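Local structure of conserved exported protein (Bacteroides fragilis, 3CLW) at residues A74-N79 against A140-T145; D148-Q153 against E198-T203; S182-P187 against A205-M210. The protein probably hydrolyses O-glycosidic bonds as a TIM-barrel glycoside hydrolase of family 30, although its substrate is unknown. One frame throughout, in Å; residues are numbered along the deposited sequence.

Contact 1. Residues A74-N79 against A140-T145; sequences AGSYEN and ASTVST
T142 reaches across to A74 and S76 with both branches of its side chain. Its CB already lies 4.2 Å from the CB of S76. There the chain divides: OG1 sits between the backbone N and the carbonyl carbon (chi1 68°) and comes within 3.3 Å of S76 CB. The two hydroxyl oxygens, T142 OG1 and S76 OG, are 4.1 Å apart, too far to bond; OG1 is held by E84, and S76 OG by E198 and the backbone N of T92. The other branch, CG2, meets the CB of A74 at 3.6 Å and rests beside that residue's carbonyl oxygen. A threonine suits this place, giving a methyl to a small apolar neighbour and a hydroxyl to a carboxylate; A74, with nothing beyond CB, is small enough to lie against this methyl.

A second link is polar. N79 ND2 donates to A140 O at 3.1 Å, with 148° at the hydrogen, and approaches the carbonyl slightly tilted from its plane. The same nitrogen also bonds E84, whose carboxylate therefore draws on both segments. Asparagine fits because its amide can serve these two acceptors. Each side is shaped by its own turn: G75 adopts positive phi (85°), easy without a side chain, and its O receives N79 N, while S141 OG accepts from V143 N at 2.9 Å in an ST turn. Two successive loops following parallel strands 68-71 and 125-128 are thus fastened together; in a TIM barrel, the family's fold, such loops emerge at the C-terminal ends of the strands, where active sites lie.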
loop_
_atom_site.group_PDB
_atom_site.type_symbol
_atom_site.label_atom_id
_atom_site.label_comp_id
_atom_site.label_asym_id
_atom_site.label_seq_id
_atom_site.Cartn_x
_atom_site.Cartn_y
_atom_site.Cartn_z
ATOM N N ALA A 74 15.331 11.950 4.754
ATOM C CA ALA A 74 16.735 11.573 4.789
ATOM C C ALA A 74 17.551 12.839 4.589
ATOM O O ALA A 74 18.784 12.796 4.580
ATOM C CB ALA A 74 17.025 10.542 3.684
ATOM N N GLY A 75 16.852 13.970 4.413
ATOM C CA GLY A 75 17.483 15.279 4.384
ATOM C C GLY A 75 18.043 15.715 3.044
ATOM O O GLY A 75 18.962 16.527 2.981
ATOM N N SER A 76 17.508 15.190 1.959
ATOM C CA SER A 76 17.924 15.676 0.668
ATOM C C SER A 76 17.553 17.175 0.499
ATOM O O SER A 76 18.108 17.862 -0.337
ATOM C CB SER A 76 17.304 14.836 -0.446
ATOM O OG SER A 76 15.913 14.737 -0.300
ATOM N N TYR A 77 16.642 17.671 1.323
ATOM C CA TYR A 77 16.317 19.087 1.328
ATOM C C TYR A 77 17.419 19.930 1.982
ATOM O O TYR A 77 17.884 20.899 1.384
ATOM C CB TYR A 77 14.951 19.357 1.989
ATOM C CG TYR A 77 14.654 20.841 2.123
ATOM C CD1 TYR A 77 14.109 21.554 1.053
ATOM C CD2 TYR A 77 14.943 21.540 3.308
ATOM C CE1 TYR A 77 13.833 22.910 1.150
ATOM C CE2 TYR A 77 14.689 22.889 3.411
ATOM C CZ TYR A 77 14.124 23.585 2.312
ATOM O OH TYR A 77 13.835 24.965 2.392
ATOM N N GLU A 78 17.830 19.605 3.213
ATOM C CA GLU A 78 18.972 20.322 3.836
ATOM C C GLU A 78 20.259 20.196 2.988
ATOM O O GLU A 78 21.087 21.082 3.003
ATOM C CB GLU A 78 19.286 19.789 5.247
ATOM C CG GLU A 78 18.261 20.104 6.327
ATOM C CD GLU A 78 17.168 19.040 6.428
ATOM O OE1 GLU A 78 16.989 18.253 5.451
ATOM O OE2 GLU A 78 16.497 18.990 7.493
ATOM N N ASN A 79 20.418 19.078 2.280
ATOM C CA ASN A 79 21.658 18.749 1.581
ATOM C C ASN A 79 21.545 19.115 0.110
ATOM O O ASN A 79 22.324 18.640 -0.701
ATOM C CB ASN A 79 21.925 17.236 1.686
ATOM C CG ASN A 79 23.345 16.850 1.306
ATOM O OD1 ASN A 79 24.299 17.511 1.671
ATOM N ND2 ASN A 79 23.481 15.730 0.648
ATOM N N ALA A 140 27.654 10.634 0.570
ATOM C CA ALA A 140 27.302 11.903 1.232
ATOM C C ALA A 140 26.014 12.553 0.654
ATOM O O ALA A 140 25.885 13.787 0.593
ATOM C CB ALA A 140 28.471 12.880 1.213
ATOM N N SER A 141 25.071 11.711 0.250
ATOM C CA SER A 141 23.876 12.166 -0.405
ATOM C C SER A 141 22.822 11.048 -0.362
ATOM O O SER A 141 23.142 9.871 -0.221
ATOM C CB SER A 141 24.195 12.571 -1.839
ATOM O OG SER A 141 23.014 12.751 -2.582
ATOM N N THR A 142 21.551 11.437 -0.438
ATOM C CA THR A 142 20.471 10.453 -0.548
ATOM C C THR A 142 20.454 9.856 -1.968
ATOM O O THR A 142 19.814 8.823 -2.221
ATOM C CB THR A 142 19.121 11.093 -0.233
ATOM O OG1 THR A 142 18.797 12.018 -1.270
ATOM C CG2 THR A 142 19.156 11.851 1.094
ATOM N N VAL A 143 21.148 10.518 -2.902
ATOM C CA VAL A 143 21.409 9.903 -4.204
ATOM C C VAL A 143 22.741 9.133 -4.156
ATOM O O VAL A 143 23.829 9.717 -4.037
ATOM C CB VAL A 143 21.310 10.918 -5.375
ATOM C CG1 VAL A 143 21.405 10.187 -6.732
ATOM C CG2 VAL A 143 19.977 11.735 -5.278
ATOM N N SER A 144 22.617 7.806 -4.213
ATOM C CA SER A 144 23.748 6.891 -4.149
ATOM C C SER A 144 24.557 7.012 -5.446
ATOM O O SER A 144 24.072 7.572 -6.422
ATOM C CB SER A 144 23.255 5.474 -3.961
ATOM O OG SER A 144 22.359 5.173 -5.003
ATOM N N THR A 145 25.783 6.496 -5.451
ATOM C CA THR A 145 26.626 6.607 -6.639
ATOM C C THR A 145 27.204 5.266 -7.118
ATOM O O THR A 145 28.172 5.250 -7.869
ATOM C CB THR A 145 27.754 7.659 -6.451
ATOM O OG1 THR A 145 28.497 7.357 -5.274
ATOM C CG2 THR A 145 27.194 9.043 -6.309
#

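Contact 2. Residues D148-Q153 against E198-T203; sequences DCINLQ and EGSFAT
F201 presents the edge of its ring to C149 and D148: CD2 stands 3.9 Å from C149 CA, which lies in the ring plane, and CE2 is 4.0 Å from D148 O. The weakly positive rim hydrogens suit the carbonyl oxygen, while the contact with C149 CA is plain van der Waals packing. The other flat group, the amide of N151, points its ND2 to a water 2.9 Å away, which in turn donates to G199 O at 2.7 Å; its OD1 accepts from the backbone N of S139.

Between these groups S200 does the polar work. Its OG, anti to the backbone N (chi1 -171°), accepts from N151 N at 2.8 Å along an almost straight 172° path and donates its own proton to F201 O, 2.7 Å distant. A serine answers both demands in one atom, relaying a hydrogen bond from one segment to the carbonyl of the next residue in its own. That carbonyl also faces I150, whose CA lies 3.2 Å from F201 O with 160° at the hydrogen, a CA-H...O contact. I150 CB and A202 CB then pack at 4.0 Å, small alanine allowing the backbones to approach. N151 is the centre of an inverse gamma turn, closed by a weak bond from L152 N to I150 O, that bends segment 148-153 where N151 N meets the serine.

I150 leans on F157 of helix 157-173, and T203 N-caps helix 204-221, where D206 in the first turn accepts from the backbone N of both T203 and I150.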
loop_
_atom_site.group_PDB
_atom_site.type_symbol
_atom_site.label_atom_id
_atom_site.label_comp_id
_atom_site.label_asym_id
_atom_site.label_seq_id
_atom_site.Cartn_x
_atom_site.Cartn_y
_atom_site.Cartn_z
ATOM N N ASP A 148 26.965 -1.330 -5.437
ATOM C CA ASP A 148 27.762 -2.382 -4.754
ATOM C C ASP A 148 27.031 -3.041 -3.591
ATOM O O ASP A 148 27.039 -4.267 -3.443
ATOM C CB ASP A 148 29.097 -1.822 -4.260
ATOM C CG ASP A 148 29.941 -1.242 -5.384
ATOM O OD1 ASP A 148 29.750 -1.636 -6.576
ATOM O OD2 ASP A 148 30.790 -0.386 -5.072
ATOM N N CYS A 149 26.395 -2.195 -2.783
ATOM C CA CYS A 149 25.657 -2.563 -1.597
ATOM C C CYS A 149 24.962 -1.275 -1.156
ATOM O O CYS A 149 24.990 -0.266 -1.859
ATOM C CB CYS A 149 26.610 -3.034 -0.500
ATOM S SG CYS A 149 27.838 -1.796 -0.014
ATOM N N ILE A 150 24.361 -1.322 0.027
ATOM C CA ILE A 150 23.571 -0.234 0.588
ATOM C C ILE A 150 24.401 1.032 0.637
ATOM O O ILE A 150 25.585 0.984 0.980
ATOM C CB ILE A 150 23.057 -0.628 1.992
ATOM C CG1 ILE A 150 21.976 0.354 2.495
ATOM C CG2 ILE A 150 24.255 -0.864 2.981
ATOM C CD1 ILE A 150 21.185 -0.134 3.712
ATOM N N ASN A 151 23.794 2.158 0.246
ATOM C CA ASN A 151 24.448 3.455 0.390
ATOM C C ASN A 151 24.378 3.929 1.863
ATOM O O ASN A 151 23.674 4.899 2.196
ATOM C CB ASN A 151 23.844 4.487 -0.580
ATOM C CG ASN A 151 24.516 5.852 -0.493
ATOM O OD1 ASN A 151 25.749 5.953 -0.388
ATOM N ND2 ASN A 151 23.706 6.922 -0.543
ATOM N N LEU A 152 25.074 3.196 2.721
ATOM C CA LEU A 152 25.134 3.445 4.162
ATOM C C LEU A 152 26.487 2.965 4.659
ATOM O O LEU A 152 26.960 1.912 4.276
ATOM C CB LEU A 152 23.995 2.728 4.915
ATOM C CG LEU A 152 23.988 2.789 6.442
ATOM C CD1 LEU A 152 23.684 4.190 6.958
ATOM C CD2 LEU A 152 22.991 1.821 7.002
ATOM N N GLN A 153 27.130 3.766 5.490
ATOM C CA GLN A 153 28.441 3.400 5.955
ATOM C C GLN A 153 28.384 2.168 6.861
ATOM O O GLN A 153 27.367 1.911 7.534
ATOM C CB GLN A 153 29.108 4.606 6.601
ATOM C CG GLN A 153 29.448 5.630 5.566
ATOM C CD GLN A 153 30.096 6.850 6.147
ATOM O OE1 GLN A 153 29.746 7.297 7.240
ATOM N NE2 GLN A 153 31.067 7.399 5.422
ATOM N N GLU A 198 15.087 10.120 -3.611
ATOM C CA GLU A 198 15.910 9.377 -2.650
ATOM C C GLU A 198 15.834 7.864 -2.882
ATOM O O GLU A 198 14.787 7.327 -3.241
ATOM C CB GLU A 198 15.457 9.673 -1.221
ATOM C CG GLU A 198 15.557 11.136 -0.814
ATOM C CD GLU A 198 15.068 11.416 0.596
ATOM O OE1 GLU A 198 15.349 12.538 1.101
ATOM O OE2 GLU A 198 14.406 10.527 1.210
ATOM N N GLY A 199 16.947 7.165 -2.672
ATOM C CA GLY A 199 16.951 5.715 -2.877
ATOM C C GLY A 199 18.248 5.046 -2.512
ATOM O O GLY A 199 19.292 5.699 -2.371
ATOM N N SER A 200 18.168 3.734 -2.328
ATOM C CA SER A 200 19.345 2.862 -2.263
ATOM C C SER A 200 19.076 1.393 -2.604
ATOM O O SER A 200 18.148 0.767 -2.094
ATOM C CB SER A 200 20.060 2.933 -0.909
ATOM O OG SER A 200 21.308 2.222 -1.003
ATOM N N PHE A 201 19.922 0.862 -3.476
ATOM C CA PHE A 201 20.122 -0.574 -3.628
ATOM C C PHE A 201 20.493 -1.160 -2.270
ATOM O O PHE A 201 21.071 -0.475 -1.438
ATOM C CB PHE A 201 21.266 -0.822 -4.626
ATOM C CG PHE A 201 21.642 -2.276 -4.781
ATOM C CD1 PHE A 201 20.837 -3.144 -5.523
ATOM C CD2 PHE A 201 22.796 -2.774 -4.197
ATOM C CE1 PHE A 201 21.185 -4.473 -5.677
ATOM C CE2 PHE A 201 23.147 -4.118 -4.352
ATOM C CZ PHE A 201 22.339 -4.958 -5.095
ATOM N N ALA A 202 20.160 -2.412 -2.032
ATOM C CA ALA A 202 20.707 -3.097 -0.865
ATOM C C ALA A 202 20.692 -4.606 -1.065
ATOM O O ALA A 202 19.795 -5.127 -1.720
ATOM C CB ALA A 202 19.944 -2.706 0.447
ATOM N N THR A 203 21.678 -5.288 -0.489
ATOM C CA THR A 203 21.768 -6.743 -0.576
ATOM C C THR A 203 21.034 -7.398 0.609
ATOM O O THR A 203 20.661 -6.711 1.569
ATOM C CB THR A 203 23.238 -7.241 -0.570
ATOM O OG1 THR A 203 23.771 -7.079 0.740
ATOM C CG2 THR A 203 24.115 -6.479 -1.585
HETATM O O HOH W 1 20.833 6.413 -0.305
#

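Contact 3. Residues S182-P187 against A205-M210; sequences SPNNEP and ADLYRM
An irregular chain leaving strand 178-182 passes helix 204-221 with no hydrogen bond between the two segments, N184 CA and L207 CA being 7.6 Å apart; side chains bridge the gap.

L207 makes the largest contribution. Its CG lies anti to the carbonyl carbon (chi1 -70°), and its two methyls part from there: CD2 settles against N184, 3.6 Å from both CB and CG, while CD1 meets P187 CG at 4.0 Å. The leucine and proline side chains cross at about a right angle, whereas N184 meets L207 more obliquely. A branched leucine suits this position because one residue can serve two neighbours.

One turn further along the helix, M210 bends at chi2 (-43°) and chi3 (-55°), folding its tip back rather than extending it. Its CE touches P183 CB at 4.2 Å, and its CG lies 3.8 Å from N184 OD1. The flexible thioether adapts to this, while the two prolines offer compact apolar faces and stiffen the irregular chain. N184 thus lies with its amide among carbon atoms: OD1 is buried here and has no hydrogen-bonding partner in the model, probably at some energetic cost. The same side chain also touches I150 in the preceding loop.

P183 continues the apolar layer onto L164 of helix 157-173 and I229 of strand 226-232, and L207 extends it to P230. M210 packs on F157 and F160 of helix 157-173. Helix 204-221 is therefore seated on the start of the loop after strand 178-182. The N185-E186-P187 sequence follows just beyond the C-terminal end of that strand, as does the Asn-Glu-Pro motif of related TIM-barrel glycosidases, whose glutamate is usually the acid/base; whether E186 plays that part here is not established.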
loop_
_atom_site.group_PDB
_atom_site.type_symbol
_atom_site.label_atom_id
_atom_site.label_comp_id
_atom_site.label_asym_id
_atom_site.label_seq_id
_atom_site.Cartn_x
_atom_site.Cartn_y
_atom_site.Cartn_z
ATOM N N SER A 182 9.778 0.453 8.212
ATOM C CA SER A 182 10.258 -0.143 6.981
ATOM C C SER A 182 11.551 0.560 6.525
ATOM O O SER A 182 11.512 1.643 5.952
ATOM C CB SER A 182 9.140 -0.107 5.946
ATOM O OG SER A 182 9.547 -0.715 4.757
ATOM N N PRO A 183 12.722 -0.041 6.839
ATOM C CA PRO A 183 13.999 0.677 6.657
ATOM C C PRO A 183 14.471 0.777 5.202
ATOM O O PRO A 183 15.228 1.701 4.855
ATOM C CB PRO A 183 14.988 -0.146 7.510
ATOM C CG PRO A 183 14.456 -1.563 7.400
ATOM C CD PRO A 183 12.930 -1.403 7.384
ATOM N N ASN A 184 14.005 -0.119 4.346
ATOM C CA ASN A 184 14.535 -0.167 2.974
ATOM C C ASN A 184 13.435 -0.278 1.937
ATOM O O ASN A 184 12.482 -1.058 2.116
ATOM C CB ASN A 184 15.483 -1.361 2.812
ATOM C CG ASN A 184 16.713 -1.268 3.718
ATOM O OD1 ASN A 184 16.638 -1.532 4.934
ATOM N ND2 ASN A 184 17.865 -0.896 3.122
ATOM N N ASN A 185 13.565 0.509 0.871
ATOM C CA ASN A 185 12.611 0.491 -0.220
ATOM C C ASN A 185 13.221 -0.027 -1.504
ATOM O O ASN A 185 14.319 0.385 -1.898
ATOM C CB ASN A 185 12.098 1.895 -0.506
ATOM C CG ASN A 185 11.071 1.919 -1.632
ATOM O OD1 ASN A 185 10.052 1.237 -1.542
ATOM N ND2 ASN A 185 11.318 2.732 -2.677
ATOM N N GLU A 186 12.495 -0.905 -2.172
ATOM C CA GLU A 186 12.945 -1.468 -3.444
ATOM C C GLU A 186 14.489 -1.655 -3.493
ATOM O O GLU A 186 15.167 -1.071 -4.325
ATOM C CB GLU A 186 12.388 -0.630 -4.600
ATOM C CG GLU A 186 10.859 -0.561 -4.557
ATOM C CD GLU A 186 10.208 0.084 -5.779
ATOM O OE1 GLU A 186 10.909 0.688 -6.598
ATOM O OE2 GLU A 186 8.977 -0.032 -5.937
ATOM N N PRO A 187 15.037 -2.473 -2.570
ATOM C CA PRO A 187 16.497 -2.643 -2.511
ATOM C C PRO A 187 17.099 -3.374 -3.732
ATOM O O PRO A 187 18.302 -3.298 -3.959
ATOM C CB PRO A 187 16.711 -3.423 -1.204
ATOM C CG PRO A 187 15.486 -4.189 -1.022
ATOM C CD PRO A 187 14.360 -3.295 -1.547
ATOM N N ALA A 205 22.388 -9.287 2.722
ATOM C CA ALA A 205 23.264 -9.068 3.872
ATOM C C ALA A 205 22.986 -7.713 4.515
ATOM O O ALA A 205 22.945 -7.601 5.737
ATOM C CB ALA A 205 24.752 -9.234 3.507
ATOM N N ASP A 206 22.783 -6.691 3.690
ATOM C CA ASP A 206 22.418 -5.353 4.163
ATOM C C ASP A 206 21.083 -5.390 4.921
ATOM O O ASP A 206 20.975 -4.896 6.031
ATOM C CB ASP A 206 22.350 -4.383 2.982
ATOM C CG ASP A 206 23.692 -4.251 2.243
ATOM O OD1 ASP A 206 24.769 -4.377 2.882
ATOM O OD2 ASP A 206 23.672 -4.021 1.014
ATOM N N LEU A 207 20.097 -6.036 4.315
ATOM C CA LEU A 207 18.772 -6.123 4.876
ATOM C C LEU A 207 18.790 -6.823 6.224
ATOM O O LEU A 207 18.125 -6.385 7.176
ATOM C CB LEU A 207 17.835 -6.849 3.896
ATOM C CG LEU A 207 17.509 -6.057 2.623
ATOM C CD1 LEU A 207 16.696 -6.898 1.649
ATOM C CD2 LEU A 207 16.786 -4.735 2.926
ATOM N N TYR A 208 19.555 -7.920 6.295
ATOM C CA TYR A 208 19.678 -8.704 7.514
ATOM C C TYR A 208 20.261 -7.857 8.643
ATOM O O TYR A 208 19.770 -7.901 9.776
ATOM C CB TYR A 208 20.496 -10.003 7.256
ATOM C CG TYR A 208 20.757 -10.820 8.500
ATOM C CD1 TYR A 208 19.997 -11.933 8.796
ATOM C CD2 TYR A 208 21.767 -10.446 9.400
ATOM C CE1 TYR A 208 20.243 -12.682 9.958
ATOM C CE2 TYR A 208 22.024 -11.176 10.568
ATOM C CZ TYR A 208 21.265 -12.286 10.838
ATOM O OH TYR A 208 21.530 -13.006 11.989
ATOM N N ARG A 209 21.283 -7.076 8.337
ATOM C CA ARG A 209 21.884 -6.206 9.339
ATOM C C ARG A 209 20.916 -5.150 9.832
ATOM O O ARG A 209 20.864 -4.894 11.025
ATOM C CB ARG A 209 23.170 -5.521 8.844
ATOM C CG ARG A 209 24.398 -6.388 8.848
ATOM C CD ARG A 209 25.681 -5.556 8.698
ATOM N NE ARG A 209 26.101 -4.873 9.938
ATOM C CZ ARG A 209 27.055 -3.936 9.988
ATOM N NH1 ARG A 209 27.688 -3.535 8.885
ATOM N NH2 ARG A 209 27.385 -3.397 11.144
ATOM N N MET A 210 20.159 -4.531 8.915
ATOM C CA MET A 210 19.192 -3.538 9.300
ATOM C C MET A 210 18.159 -4.174 10.226
ATOM O O MET A 210 17.826 -3.621 11.267
ATOM C CB MET A 210 18.568 -2.853 8.075
ATOM C CG MET A 210 19.412 -1.638 7.504
ATOM S SD MET A 210 20.108 -0.505 8.760
ATOM C CE MET A 210 18.572 -0.100 9.637
#

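From the N terminus, contact 1 closes a long excursion holding helix 108-119 and strand 125-128, bringing together the loops that follow strands 68-71 and 125-128. Contact 2 opens later on the second of these loops and closes around helix 157-173 and strand 178-182. Contact 3 starts within that span, at 182-187, and ends beyond it on helix 204-221, so contacts 2 and 3 cross while contact 1 stands in series before both. Contact 2 is the middle member: E198 CG packs on T142 OG1 of contact 1, and A202 N bonds P187 O of contact 3. Together they join three consecutive beta-to-alpha connections on one side of the barrel.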